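Local coordinates for extracellular solute-binding protein, family 1 (Trichodesmium erythraeum IMS101, PDB 6G7N) that binds ferric iron and probably delivers it to an ABC transporter as the solute-binding component of an iron-uptake system, at residues 169-174 and 178-183. Sequence-based numbering, arbitrary orientation.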
ATOM      1  N   PHE A 169      13.927   1.692 -18.636  1.00 12.11           N
ATOM      2  CA  PHE A 169      14.533   0.969 -17.524  1.00 12.70           C
ATOM      3  C   PHE A 169      16.055   0.946 -17.653  1.00 14.10           C
ATOM      4  O   PHE A 169      16.608   0.632 -18.726  1.00 14.57           O
ATOM      5  CB  PHE A 169      14.049  -0.472 -17.467  1.00 13.60           C
ATOM      6  CG  PHE A 169      12.614  -0.672 -17.050  1.00 13.15           C
ATOM      7  CD1 PHE A 169      11.785   0.358 -16.618  1.00 12.90           C
ATOM      8  CD2 PHE A 169      12.091  -1.957 -17.098  1.00 14.86           C
ATOM      9  CE1 PHE A 169      10.486   0.105 -16.229  1.00 14.39           C
ATOM     10  CE2 PHE A 169      10.801  -2.224 -16.701  1.00 15.54           C
ATOM     11  CZ  PHE A 169      10.005  -1.185 -16.253  1.00 14.96           C
ATOM     12  N   ALA A 170      16.747   1.267 -16.559  1.00 14.43           N
ATOM     13  CA  ALA A 170      18.214   1.227 -16.520  1.00 14.78           C
ATOM     14  C   ALA A 170      18.755  -0.198 -16.498  1.00 15.26           C
ATOM     15  O   ALA A 170      19.877  -0.445 -16.945  1.00 17.96           O
ATOM     16  CB  ALA A 170      18.698   1.975 -15.302  1.00 17.27           C
ATOM     17  N   ARG A 171      17.992  -1.118 -15.933  1.00 15.74           N
ATOM     18  CA  ARG A 171      18.364  -2.511 -15.803  1.00 16.22           C
ATOM     19  C   ARG A 171      17.069  -3.323 -15.757  1.00 15.07           C
ATOM     20  O   ARG A 171      16.009  -2.759 -15.454  1.00 14.71           O
ATOM     21  CB  ARG A 171      19.194  -2.753 -14.518  1.00 16.37           C
ATOM     22  CG  ARG A 171      18.408  -2.587 -13.218  1.00 15.41           C
ATOM     23  CD  ARG A 171      19.264  -2.822 -12.005  1.00 16.68           C
ATOM     24  NE  ARG A 171      18.456  -2.927 -10.815  1.00 18.88           N
ATOM     25  CZ  ARG A 171      18.951  -3.127  -9.592  1.00 19.73           C
ATOM     26  NH1 ARG A 171      20.261  -3.216  -9.401  1.00 22.58           N
ATOM     27  NH2 ARG A 171      18.134  -3.260  -8.560  1.00 23.63           N
ATOM     28  N   PRO A 172      17.144  -4.636 -15.988  1.00 15.34           N
ATOM     29  CA  PRO A 172      15.927  -5.437 -15.824  1.00 15.28           C
ATOM     30  C   PRO A 172      15.463  -5.365 -14.374  1.00 14.08           C
ATOM     31  O   PRO A 172      16.275  -5.323 -13.449  1.00 14.94           O
ATOM     32  CB  PRO A 172      16.406  -6.853 -16.185  1.00 17.61           C
ATOM     33  CG  PRO A 172      17.588  -6.639 -17.052  1.00 19.71           C
ATOM     34  CD  PRO A 172      18.273  -5.433 -16.497  1.00 17.65           C
ATOM     35  N   PRO A 173      14.154  -5.324 -14.142  1.00 14.20           N
ATOM     36  CA  PRO A 173      13.641  -5.321 -12.768  1.00 14.00           C
ATOM     37  C   PRO A 173      14.323  -6.377 -11.894  1.00 14.69           C
ATOM     38  O   PRO A 173      14.348  -7.555 -12.253  1.00 16.11           O
ATOM     39  CB  PRO A 173      12.169  -5.622 -12.974  1.00 15.64           C
ATOM     40  CG  PRO A 173      11.850  -4.944 -14.279  1.00 15.82           C
ATOM     41  CD  PRO A 173      13.075  -5.185 -15.144  1.00 15.24           C
ATOM     42  N   GLU A 174      14.835  -5.930 -10.754  1.00 15.01           N
ATOM     43  CA  GLU A 174      15.635  -6.773  -9.868  1.00 16.50           C
ATOM     44  C   GLU A 174      15.455  -6.256  -8.453  1.00 16.24           C
ATOM     45  O   GLU A 174      15.720  -5.085  -8.194  1.00 16.63           O
ATOM     46  CB  GLU A 174      17.129  -6.720 -10.280  1.00 18.82           C
ATOM     47  CG  GLU A 174      18.117  -7.399  -9.330  1.00 21.40           C
ATOM     48  CD  GLU A 174      19.588  -7.223  -9.699  1.00 25.40           C
ATOM     49  OE1 GLU A 174      19.930  -6.546 -10.717  1.00 28.53           O
ATOM     50  OE2 GLU A 174      20.419  -7.768  -8.948  1.00 32.79           O
ATOM     51  N   THR A 178      13.047  -1.501  -1.569  1.00 12.17           N
ATOM     52  CA  THR A 178      14.257  -0.991  -0.916  1.00 13.09           C
ATOM     53  C   THR A 178      15.478  -1.097  -1.839  1.00 12.47           C
ATOM     54  O   THR A 178      16.331  -0.203  -1.876  1.00 13.90           O
ATOM     55  CB  THR A 178      14.470  -1.748   0.407  1.00 14.79           C
ATOM     56  OG1 THR A 178      13.346  -1.497   1.252  1.00 16.13           O
ATOM     57  CG2 THR A 178      15.773  -1.379   1.076  1.00 17.70           C
ATOM     58  N   ALA A 179      15.542  -2.179  -2.602  1.00 13.06           N
ATOM     59  CA  ALA A 179      16.623  -2.349  -3.573  1.00 13.12           C
ATOM     60  C   ALA A 179      16.592  -1.253  -4.628  1.00 12.56           C
ATOM     61  O   ALA A 179      17.653  -0.821  -5.092  1.00 13.42           O
ATOM     62  CB  ALA A 179      16.572  -3.720  -4.214  1.00 13.95           C
ATOM     63  N   GLN A 180      15.396  -0.776  -5.000  1.00 12.26           N
ATOM     64  CA  GLN A 180      15.338   0.309  -5.991  1.00 12.34           C
ATOM     65  C   GLN A 180      15.888   1.603  -5.383  1.00 12.24           C
ATOM     66  O   GLN A 180      16.609   2.345  -6.039  1.00 12.79           O
ATOM     67  CB  GLN A 180      13.921   0.510  -6.527  1.00 12.20           C
ATOM     68  CG  GLN A 180      13.202  -0.751  -6.950  1.00 12.46           C
ATOM     69  CD  GLN A 180      13.997  -1.680  -7.815  1.00 13.29           C
ATOM     70  OE1 GLN A 180      14.613  -1.269  -8.797  1.00 15.08           O
ATOM     71  NE2 GLN A 180      13.996  -2.959  -7.441  1.00 13.80           N
ATOM     72  N   ILE A 181      15.531   1.870  -4.126  1.00 12.18           N
ATOM     73  CA  ILE A 181      16.042   3.049  -3.447  1.00 12.02           C
ATOM     74  C   ILE A 181      17.579   2.999  -3.376  1.00 12.89           C
ATOM     75  O   ILE A 181      18.258   4.011  -3.645  1.00 14.07           O
ATOM     76  CB  ILE A 181      15.414   3.192  -2.041  1.00 12.31           C
ATOM     77  CG1 ILE A 181      13.892   3.398  -2.158  1.00 12.26           C
ATOM     78  CG2 ILE A 181      16.066   4.325  -1.269  1.00 12.97           C
ATOM     79  CD1 ILE A 181      13.156   3.330  -0.839  1.00 14.02           C
ATOM     80  N   LYS A 182      18.120   1.835  -3.009  1.00 12.99           N
ATOM     81  CA  LYS A 182      19.566   1.703  -2.934  1.00 13.63           C
ATOM     82  C   LYS A 182      20.215   1.903  -4.325  1.00 14.23           C
ATOM     83  O   LYS A 182      21.301   2.484  -4.429  1.00 15.70           O
ATOM     84  CB  LYS A 182      19.946   0.369  -2.327  1.00 14.68           C
ATOM     85  CG  LYS A 182      19.603   0.276  -0.844  1.00 15.61           C
ATOM     86  CD  LYS A 182      19.920  -1.084  -0.239  1.00 20.13           C
ATOM     87  CE  LYS A 182      19.578  -1.236   1.236  1.00 23.80           C
ATOM     88  NZ  LYS A 182      19.820  -2.647   1.694  1.00 30.59           N
ATOM     89  N   ALA A 183      19.572   1.425  -5.392  1.00 14.15           N
ATOM     90  CA  ALA A 183      20.083   1.571  -6.751  1.00 15.41           C
ATOM     91  C   ALA A 183      20.068   3.036  -7.175  1.00 14.66           C
ATOM     92  O   ALA A 183      20.988   3.498  -7.862  1.00 16.35           O
ATOM     93  CB  ALA A 183      19.297   0.692  -7.717  1.00 15.44           C
TER
HETATM   94  O   HOH W   1      15.571  -2.964 -10.777  1.00 15.96           O
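Gln180 reaches from helix 177-186 to the loop before it, and its NE2 donates to Glu174 O at 2.8 Å. The bond is fairly straight, 155° at the hydrogen, and the acceptor lies close to the Gln180 amide plane, whereas NE2 approaches from above the plane of the Glu174 carbonyl. A bend at chi2 (-47°) folds the glutamine chain and turns its amide to the loop; NE2 also donates to Asn176 O. The other amide atom, OE1, accepts from a water at 2.8 Å. That water in turn accepts from Arg171 NE, in the guanidinium plane, and from Glu174 N at 3.1 Å, linking OE1 to the loop beside the direct NE2 bond. Arg171 runs extended from CG to NE, and its guanidinium stands 74° from the Gln180 amide plane. Ala183 CB packs over one guanidinium face, 4.2 Å from NH2. On the opposite face sits Glu174 OE1, 3.6 Å from NH1, a salt bridge of charge alone with no N-H directed at the oxygen. NH2 adds a weak hydrogen bond to Glu174 O, 3.0 Å away, so this carbonyl receives both side chains. With an alanine at Gln180, Glu174 O would probably lose its stronger bond, keeping the weak one from Arg171, and the water bridge its OE1 end. In this periplasmic-binding-protein fold the contact joins loop to helix away from the iron ligands, Gln180's side chain about 12 Å from iron(III); one direct amide bond and a water bridge hold it, the arginine charge probably partly balanced by the Glu174 carboxylate.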